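Local coordinates for OBG-type G domain-containing protein (Pyrococcus horikoshii, PDB 2E87) that probably binds GTP, binds GDP in its G domain, and has no established cellular function, at residues 52-57 / 103-108; 110-115 / 129-134; 117-120 / 124-127. All coordinates share one frame; numbering follows the deposited sequence.

Contact 1. Residues 52-57 / 103-108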
loop_
_atom_site.group_PDB
_atom_site.type_symbol
_atom_site.label_atom_id
_atom_site.label_comp_id
_atom_site.label_asym_id
_atom_site.label_seq_id
_atom_site.Cartn_x
_atom_site.Cartn_y
_atom_site.Cartn_z
ATOM N N THR A 52 -31.885 8.476 -15.650
ATOM C CA THR A 52 -30.871 9.440 -15.264
ATOM C C THR A 52 -30.390 9.161 -13.837
ATOM O O THR A 52 -29.194 9.209 -13.559
ATOM C CB THR A 52 -31.411 10.891 -15.385
ATOM O OG1 THR A 52 -31.976 11.080 -16.686
ATOM C CG2 THR A 52 -30.280 11.907 -15.198
ATOM N N VAL A 53 -31.312 8.862 -12.927
ATOM C CA VAL A 53 -30.903 8.565 -11.559
ATOM C C VAL A 53 -30.045 7.326 -11.586
ATOM O O VAL A 53 -28.995 7.278 -10.967
ATOM C CB VAL A 53 -32.094 8.292 -10.630
ATOM C CG1 VAL A 53 -31.599 7.689 -9.292
ATOM C CG2 VAL A 53 -32.847 9.584 -10.384
ATOM N N SER A 54 -30.490 6.325 -12.322
ATOM C CA SER A 54 -29.741 5.082 -12.407
ATOM C C SER A 54 -28.329 5.284 -12.948
ATOM O O SER A 54 -27.368 4.751 -12.395
ATOM C CB SER A 54 -30.482 4.073 -13.279
ATOM O OG SER A 54 -29.800 2.836 -13.290
ATOM N N ASN A 55 -28.201 6.073 -14.009
ATOM C CA ASN A 55 -26.895 6.307 -14.607
ATOM C C ASN A 55 -25.948 7.149 -13.800
ATOM O O ASN A 55 -24.754 6.871 -13.755
ATOM C CB ASN A 55 -27.034 6.929 -15.991
ATOM C CG ASN A 55 -27.155 5.890 -17.058
ATOM O OD1 ASN A 55 -28.218 5.299 -17.237
ATOM N ND2 ASN A 55 -26.050 5.629 -17.764
ATOM N N VAL A 56 -26.471 8.189 -13.172
ATOM C CA VAL A 56 -25.625 9.054 -12.384
ATOM C C VAL A 56 -25.070 8.303 -11.184
ATOM O O VAL A 56 -23.892 8.407 -10.879
ATOM C CB VAL A 56 -26.404 10.305 -11.946
ATOM C CG1 VAL A 56 -25.634 11.074 -10.892
ATOM C CG2 VAL A 56 -26.632 11.179 -13.159
ATOM N N VAL A 57 -25.917 7.528 -10.517
ATOM C CA VAL A 57 -25.462 6.771 -9.360
ATOM C C VAL A 57 -24.454 5.705 -9.772
ATOM O O VAL A 57 -23.380 5.592 -9.183
ATOM C CB VAL A 57 -26.635 6.082 -8.638
ATOM C CG1 VAL A 57 -26.099 5.086 -7.628
ATOM C CG2 VAL A 57 -27.508 7.117 -7.962
ATOM N N ARG A 103 -25.260 -3.187 -9.007
ATOM C CA ARG A 103 -26.034 -4.279 -9.585
ATOM C C ARG A 103 -27.533 -4.175 -9.301
ATOM O O ARG A 103 -28.343 -4.299 -10.210
ATOM C CB ARG A 103 -25.476 -5.621 -9.084
ATOM C CG ARG A 103 -25.327 -6.707 -10.143
ATOM C CD ARG A 103 -23.962 -7.417 -10.061
ATOM N NE ARG A 103 -23.553 -7.737 -8.693
ATOM C CZ ARG A 103 -24.283 -8.433 -7.820
ATOM N NH1 ARG A 103 -25.480 -8.897 -8.164
ATOM N NH2 ARG A 103 -23.820 -8.655 -6.591
ATOM N N ILE A 104 -27.913 -3.941 -8.052
ATOM C CA ILE A 104 -29.328 -3.833 -7.714
ATOM C C ILE A 104 -29.995 -2.622 -8.377
ATOM O O ILE A 104 -31.172 -2.669 -8.744
ATOM C CB ILE A 104 -29.526 -3.689 -6.210
ATOM C CG1 ILE A 104 -28.508 -4.550 -5.473
ATOM C CG2 ILE A 104 -30.933 -4.106 -5.843
ATOM C CD1 ILE A 104 -28.474 -6.002 -5.943
ATOM N N ILE A 105 -29.245 -1.534 -8.518
ATOM C CA ILE A 105 -29.789 -0.325 -9.123
ATOM C C ILE A 105 -30.058 -0.508 -10.609
ATOM O O ILE A 105 -31.043 0.011 -11.139
ATOM C CB ILE A 105 -28.848 0.868 -8.880
ATOM C CG1 ILE A 105 -28.992 1.306 -7.419
ATOM C CG2 ILE A 105 -29.159 2.006 -9.828
ATOM C CD1 ILE A 105 -27.958 2.295 -6.984
ATOM N N ARG A 106 -29.182 -1.253 -11.272
ATOM C CA ARG A 106 -29.341 -1.537 -12.688
ATOM C C ARG A 106 -30.600 -2.386 -12.857
ATOM O O ARG A 106 -31.421 -2.160 -13.746
ATOM C CB ARG A 106 -28.125 -2.307 -13.206
ATOM C CG ARG A 106 -28.289 -2.782 -14.630
ATOM C CD ARG A 106 -28.472 -1.603 -15.571
ATOM N NE ARG A 106 -29.360 -1.928 -16.683
ATOM C CZ ARG A 106 -29.584 -1.125 -17.717
ATOM N NH1 ARG A 106 -28.976 0.055 -17.787
ATOM N NH2 ARG A 106 -30.424 -1.497 -18.674
ATOM N N GLU A 107 -30.744 -3.364 -11.978
ATOM C CA GLU A 107 -31.890 -4.256 -12.003
ATOM C C GLU A 107 -33.169 -3.472 -11.702
ATOM O O GLU A 107 -34.197 -3.663 -12.349
ATOM C CB GLU A 107 -31.687 -5.362 -10.969
ATOM C CG GLU A 107 -32.747 -6.431 -10.945
ATOM C CD GLU A 107 -32.586 -7.348 -9.742
ATOM O OE1 GLU A 107 -31.426 -7.701 -9.419
ATOM O OE2 GLU A 107 -33.614 -7.715 -9.124
ATOM N N LEU A 108 -33.111 -2.587 -10.718
ATOM C CA LEU A 108 -34.289 -1.807 -10.379
ATOM C C LEU A 108 -34.675 -0.914 -11.553
ATOM O O LEU A 108 -35.846 -0.779 -11.867
ATOM C CB LEU A 108 -34.036 -0.966 -9.123
ATOM C CG LEU A 108 -33.943 -1.779 -7.830
ATOM C CD1 LEU A 108 -33.494 -0.889 -6.665
ATOM C CD2 LEU A 108 -35.302 -2.405 -7.544
#
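S54 and V57 meet I105 through a hydroxyl and methyl groups, and neither a ring nor an amide plane carries this contact. The one flat group of note at its margin is the guanidinium of R106, whose NH1 makes a salt bridge with E109 instead of lying against S54 or V57. S54 OG lies 3.6 Å from I105 CG2. Serine suits this spot because its short side chain lets the backbones come close, the S54 and I105 CA atoms standing 6.3 Å apart. Helices 38-67 and 88-117 run antiparallel here, as neighbours in the helical bundle of the NOG1 N-terminal domain; their local axes are 9.7 Å apart at 162°. One turn along from S54, V57 CG1 touches I105 CD1 at 3.4 Å, the two side chains crossing at about a right angle. The extended end of the isoleucine (chi2 170°) carries CD1 that far, and a branched valine offers it a compact methyl. V57 also packs on L17 and A21 of helix 14-30 and on L140. The buried S54 OG is satisfied by a hydrogen bond to E109 OE1, the same oxygen that pairs with R106 NH1, and by a weak one with R58 NH1.

Contact 2. Residues 110-115 / 129-134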
loop_
_atom_site.group_PDB
_atom_site.type_symbol
_atom_site.label_atom_id
_atom_site.label_comp_id
_atom_site.label_asym_id
_atom_site.label_seq_id
_atom_site.Cartn_x
_atom_site.Cartn_y
_atom_site.Cartn_z
ATOM N N GLU A 110 -34.172 -1.322 -14.850
ATOM C CA GLU A 110 -34.806 -2.119 -15.877
ATOM C C GLU A 110 -36.206 -2.511 -15.424
ATOM O O GLU A 110 -37.156 -2.458 -16.200
ATOM C CB GLU A 110 -33.951 -3.349 -16.166
ATOM C CG GLU A 110 -34.616 -4.367 -17.063
ATOM C CD GLU A 110 -33.628 -5.363 -17.638
ATOM O OE1 GLU A 110 -32.854 -4.983 -18.549
ATOM O OE2 GLU A 110 -33.621 -6.521 -17.171
ATOM N N ARG A 111 -36.339 -2.889 -14.161
ATOM C CA ARG A 111 -37.641 -3.272 -13.629
ATOM C C ARG A 111 -38.667 -2.128 -13.682
ATOM O O ARG A 111 -39.784 -2.319 -14.160
ATOM C CB ARG A 111 -37.498 -3.777 -12.187
ATOM C CG ARG A 111 -38.765 -3.612 -11.317
ATOM C CD ARG A 111 -39.468 -4.932 -11.022
ATOM N NE ARG A 111 -38.579 -5.900 -10.389
ATOM C CZ ARG A 111 -38.049 -5.749 -9.180
ATOM N NH1 ARG A 111 -38.323 -4.667 -8.459
ATOM N NH2 ARG A 111 -37.235 -6.676 -8.695
ATOM N N TYR A 112 -38.294 -0.943 -13.201
ATOM C CA TYR A 112 -39.215 0.188 -13.182
ATOM C C TYR A 112 -39.488 0.837 -14.537
ATOM O O TYR A 112 -40.594 1.302 -14.777
ATOM C CB TYR A 112 -38.740 1.221 -12.163
ATOM C CG TYR A 112 -39.139 0.826 -10.767
ATOM C CD1 TYR A 112 -40.390 1.165 -10.268
ATOM C CD2 TYR A 112 -38.319 0.010 -9.991
ATOM C CE1 TYR A 112 -40.821 0.705 -9.046
ATOM C CE2 TYR A 112 -38.746 -0.469 -8.767
ATOM C CZ TYR A 112 -40.000 -0.119 -8.299
ATOM O OH TYR A 112 -40.449 -0.614 -7.100
ATOM N N VAL A 113 -38.493 0.879 -15.418
ATOM C CA VAL A 113 -38.722 1.441 -16.740
ATOM C C VAL A 113 -39.815 0.610 -17.427
ATOM O O VAL A 113 -40.729 1.166 -18.028
ATOM C CB VAL A 113 -37.441 1.424 -17.618
ATOM C CG1 VAL A 113 -37.810 1.630 -19.088
ATOM C CG2 VAL A 113 -36.495 2.535 -17.187
ATOM N N GLU A 114 -39.728 -0.714 -17.322
ATOM C CA GLU A 114 -40.724 -1.592 -17.933
ATOM C C GLU A 114 -42.118 -1.326 -17.384
ATOM O O GLU A 114 -43.052 -1.132 -18.152
ATOM C CB GLU A 114 -40.372 -3.071 -17.716
ATOM C CG GLU A 114 -41.272 -4.049 -18.488
ATOM C CD GLU A 114 -42.326 -4.747 -17.621
ATOM O OE1 GLU A 114 -42.817 -4.145 -16.640
ATOM O OE2 GLU A 114 -42.678 -5.906 -17.937
ATOM N N ARG A 115 -42.265 -1.324 -16.062
ATOM C CA ARG A 115 -43.568 -1.073 -15.452
ATOM C C ARG A 115 -44.169 0.238 -15.913
ATOM O O ARG A 115 -45.357 0.299 -16.219
ATOM C CB ARG A 115 -43.489 -1.035 -13.923
ATOM C CG ARG A 115 -44.052 -2.256 -13.240
ATOM C CD ARG A 115 -43.040 -3.361 -13.327
ATOM N NE ARG A 115 -43.551 -4.667 -12.924
ATOM C CZ ARG A 115 -42.763 -5.716 -12.729
ATOM N NH1 ARG A 115 -41.466 -5.574 -12.902
ATOM N NH2 ARG A 115 -43.257 -6.889 -12.364
ATOM N N ARG A 129 -42.324 5.994 -10.329
ATOM C CA ARG A 129 -41.069 6.754 -10.283
ATOM C C ARG A 129 -40.736 7.007 -8.809
ATOM O O ARG A 129 -39.584 6.892 -8.378
ATOM C CB ARG A 129 -41.178 8.130 -10.962
ATOM C CG ARG A 129 -40.299 9.168 -10.232
ATOM C CD ARG A 129 -40.431 10.604 -10.688
ATOM N NE ARG A 129 -41.802 11.104 -10.661
ATOM C CZ ARG A 129 -42.526 11.304 -9.565
ATOM N NH1 ARG A 129 -42.027 11.054 -8.355
ATOM N NH2 ARG A 129 -43.768 11.752 -9.691
ATOM N N ARG A 130 -41.761 7.389 -8.054
ATOM C CA ARG A 130 -41.595 7.682 -6.649
ATOM C C ARG A 130 -41.029 6.465 -5.911
ATOM O O ARG A 130 -40.153 6.602 -5.056
ATOM C CB ARG A 130 -42.929 8.109 -6.056
ATOM C CG ARG A 130 -42.807 8.929 -4.788
ATOM C CD ARG A 130 -44.187 9.313 -4.268
ATOM N NE ARG A 130 -44.931 10.116 -5.238
ATOM C CZ ARG A 130 -46.195 9.893 -5.596
ATOM N NH1 ARG A 130 -46.877 8.882 -5.069
ATOM N NH2 ARG A 130 -46.777 10.677 -6.492
ATOM N N GLN A 131 -41.505 5.274 -6.261
ATOM C CA GLN A 131 -41.012 4.065 -5.613
ATOM C C GLN A 131 -39.552 3.816 -5.938
ATOM O O GLN A 131 -38.775 3.455 -5.062
ATOM C CB GLN A 131 -41.816 2.838 -6.041
ATOM C CG GLN A 131 -43.222 2.768 -5.491
ATOM C CD GLN A 131 -43.864 1.428 -5.781
ATOM O OE1 GLN A 131 -43.369 0.387 -5.334
ATOM N NE2 GLN A 131 -44.962 1.441 -6.539
ATOM N N PHE A 132 -39.194 3.994 -7.205
ATOM C CA PHE A 132 -37.822 3.778 -7.649
ATOM C C PHE A 132 -36.889 4.714 -6.867
ATOM O O PHE A 132 -35.900 4.265 -6.283
ATOM C CB PHE A 132 -37.712 4.019 -9.159
ATOM C CG PHE A 132 -36.322 3.914 -9.686
ATOM C CD1 PHE A 132 -35.728 2.669 -9.876
ATOM C CD2 PHE A 132 -35.587 5.065 -9.969
ATOM C CE1 PHE A 132 -34.407 2.568 -10.344
ATOM C CE2 PHE A 132 -34.281 4.982 -10.432
ATOM C CZ PHE A 132 -33.680 3.724 -10.624
ATOM N N TYR A 133 -37.213 6.007 -6.845
ATOM C CA TYR A 133 -36.418 6.973 -6.099
ATOM C C TYR A 133 -36.261 6.446 -4.668
ATOM O O TYR A 133 -35.152 6.365 -4.142
ATOM C CB TYR A 133 -37.121 8.331 -6.066
ATOM C CG TYR A 133 -36.790 9.256 -7.218
ATOM C CD1 TYR A 133 -36.750 8.785 -8.525
ATOM C CD2 TYR A 133 -36.536 10.617 -6.997
ATOM C CE1 TYR A 133 -36.465 9.630 -9.586
ATOM C CE2 TYR A 133 -36.250 11.485 -8.062
ATOM C CZ TYR A 133 -36.211 10.977 -9.349
ATOM O OH TYR A 133 -35.888 11.777 -10.401
ATOM N N GLY A 134 -37.382 6.072 -4.058
ATOM C CA GLY A 134 -37.355 5.555 -2.704
ATOM C C GLY A 134 -36.378 4.404 -2.541
ATOM O O GLY A 134 -35.585 4.378 -1.597
#
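Y112 OH, at the far end of a ring that lies against Q131 and F132, is hydrogen-bonded to R135 NE, one turn beyond Q131 on the same helix. Q131 OE1 is also near the hydroxyl, but at 3.6 Å from Y112 OH it makes no bond. The glutamine contributes mainly its aliphatic part: Q131 CB sits 3.8 Å from Y112 CE1, approaching the ring obliquely, while the ring and amide planes are 77° apart. F132 CB lies over one face of the tyrosine ring, 4.1 Å from the centroid of the Y112 ring and displaced from the ring centre, in a CH-pi contact. With CG anti to the backbone N (chi1 176°), the phenylalanine ring swings past the tyrosine, and Y112 CD2 comes to its edge, 3.7 Å from F132 CD1. The two ring planes are inclined at 56°, neither stacked nor T-shaped. Tyrosine suits this buried place because its ring fills the space between the helices while its hydroxyl reaches a polar partner. With the ring cut back to an alanine, a gap would probably open beside F132 CB and Q131 CB, and R135 NE would lose its hydroxyl mate. Close by, V113 packs on V50 and Y133 on V53, so helix 38-67 joins the same core. Helices 88-117 and 122-142 run in opposite directions, and this tyrosine–phenylalanine packing belongs to the alpha-helical hairpin they form within the NOG1 N-terminal helical bundle.

Contact 3. Residues 117-120 / 124-127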
loop_
_atom_site.group_PDB
_atom_site.type_symbol
_atom_site.label_atom_id
_atom_site.label_comp_id
_atom_site.label_asym_id
_atom_site.label_seq_id
_atom_site.Cartn_x
_atom_site.Cartn_y
_atom_site.Cartn_z
ATOM N N ARG A 117 -43.174 2.175 -18.640
ATOM C CA ARG A 117 -43.352 2.131 -20.080
ATOM C C ARG A 117 -44.642 1.409 -20.434
ATOM O O ARG A 117 -45.331 1.773 -21.384
ATOM C CB ARG A 117 -42.183 1.395 -20.740
ATOM C CG ARG A 117 -42.401 1.111 -22.219
ATOM C CD ARG A 117 -41.534 -0.037 -22.713
ATOM N NE ARG A 117 -41.780 -0.333 -24.124
ATOM C CZ ARG A 117 -41.304 -1.400 -24.759
ATOM N NH1 ARG A 117 -40.553 -2.282 -24.108
ATOM N NH2 ARG A 117 -41.575 -1.583 -26.045
ATOM N N TYR A 118 -44.976 0.402 -19.638
ATOM C CA TYR A 118 -46.143 -0.425 -19.890
ATOM C C TYR A 118 -47.447 -0.001 -19.184
ATOM O O TYR A 118 -48.457 -0.706 -19.246
ATOM C CB TYR A 118 -45.765 -1.869 -19.533
ATOM C CG TYR A 118 -46.650 -2.904 -20.146
ATOM C CD1 TYR A 118 -46.633 -3.131 -21.523
ATOM C CD2 TYR A 118 -47.566 -3.610 -19.362
ATOM C CE1 TYR A 118 -47.521 -4.037 -22.111
ATOM C CE2 TYR A 118 -48.462 -4.516 -19.935
ATOM C CZ TYR A 118 -48.437 -4.722 -21.308
ATOM O OH TYR A 118 -49.347 -5.586 -21.875
ATOM N N SER A 119 -47.441 1.157 -18.535
ATOM C CA SER A 119 -48.628 1.631 -17.815
ATOM C C SER A 119 -49.414 2.718 -18.552
ATOM O O SER A 119 -48.911 3.327 -19.499
ATOM C CB SER A 119 -48.217 2.162 -16.443
ATOM O OG SER A 119 -49.348 2.537 -15.683
ATOM N N ASN A 120 -50.649 2.951 -18.113
ATOM C CA ASN A 120 -51.506 3.983 -18.709
ATOM C C ASN A 120 -52.263 4.742 -17.629
ATOM O O ASN A 120 -53.112 5.582 -17.935
ATOM C CB ASN A 120 -52.530 3.377 -19.675
ATOM C CG ASN A 120 -51.892 2.795 -20.915
ATOM O OD1 ASN A 120 -51.173 3.484 -21.645
ATOM N ND2 ASN A 120 -52.156 1.518 -21.165
ATOM N N GLU A 124 -50.394 5.647 -11.307
ATOM C CA GLU A 124 -49.410 4.583 -11.212
ATOM C C GLU A 124 -48.066 5.002 -11.774
ATOM O O GLU A 124 -47.032 4.758 -11.165
ATOM C CB GLU A 124 -49.912 3.356 -11.959
ATOM C CG GLU A 124 -49.060 2.142 -11.770
ATOM C CD GLU A 124 -49.573 0.983 -12.571
ATOM O OE1 GLU A 124 -49.482 1.034 -13.817
ATOM O OE2 GLU A 124 -50.077 0.026 -11.955
ATOM N N ILE A 125 -48.082 5.620 -12.947
ATOM C CA ILE A 125 -46.849 6.078 -13.563
ATOM C C ILE A 125 -46.058 6.899 -12.554
ATOM O O ILE A 125 -44.863 6.686 -12.353
ATOM C CB ILE A 125 -47.158 6.927 -14.797
ATOM C CG1 ILE A 125 -47.548 5.989 -15.941
ATOM C CG2 ILE A 125 -45.974 7.835 -15.137
ATOM C CD1 ILE A 125 -48.117 6.684 -17.162
ATOM N N ALA A 126 -46.742 7.826 -11.903
ATOM C CA ALA A 126 -46.108 8.676 -10.916
ATOM C C ALA A 126 -45.607 7.860 -9.735
ATOM O O ALA A 126 -44.438 7.961 -9.358
ATOM C CB ALA A 126 -47.090 9.734 -10.438
ATOM N N GLU A 127 -46.494 7.056 -9.156
ATOM C CA GLU A 127 -46.149 6.231 -8.001
ATOM C C GLU A 127 -44.940 5.340 -8.247
ATOM O O GLU A 127 -44.133 5.110 -7.340
ATOM C CB GLU A 127 -47.358 5.383 -7.575
ATOM C CG GLU A 127 -48.481 6.204 -6.923
ATOM C CD GLU A 127 -49.801 5.441 -6.765
ATOM O OE1 GLU A 127 -50.619 5.845 -5.906
ATOM O OE2 GLU A 127 -50.031 4.451 -7.503
#
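S119 and E124 meet at the turn of an alpha-helical hairpin, where the chain leaves helix 88-117 and soon enters helix 122-142. The tight part centres on the buried serine hydroxyl. S119 OG donates to E124 OE1 in a hydrogen bond modelled at 2.4 Å, so short that its exact length is doubtful. The same hydroxyl is hydrogen-bonded to the backbone N of D121, two residues on, which makes an ST turn. Serine therefore suits the place, since its small hydroxyl shapes the turn through D121 N and probably links it to E124. The glutamate is long enough to serve as its mate: CG is anti to the backbone N (chi1 -172°), and the extended chain brings OE1 to the serine hydroxyl. The outer side is looser and more open to solvent, and there the CB atoms of R117, Y118 and N120 point away from 124-127. On the inner side I125 packs against the serine, V39 and the side chains of R43 and E46. R43, which belongs to helix 38-67, also makes weak hydrogen bonds with S119 O and N120 OD1. I125 CG1 lies 3.9 Å from S119 CB, and I125 CD1 ends 4.2 Å from S119 O.

In the fold
The three contacts follow one another along the helical bundle, their centres about 10 Å apart from contact 1 to contact 2 and about 9 Å from contact 2 to contact 3. Contacts 1 and 2 share helix 88-117 and touch: F132 CE1 lies 3.7 Å from L108 C, and Y133 CE1 lies 3.7 Å from V53 CG2, so the two pack directly against each other. Contact 3 closes the turn of the hairpin that contact 2 packs together; it stays about 10 Å from contact 1 at the nearest atoms. Their centres lie about 31, 41 and 50 Å from the chain's centre, all away from the GDP pocket.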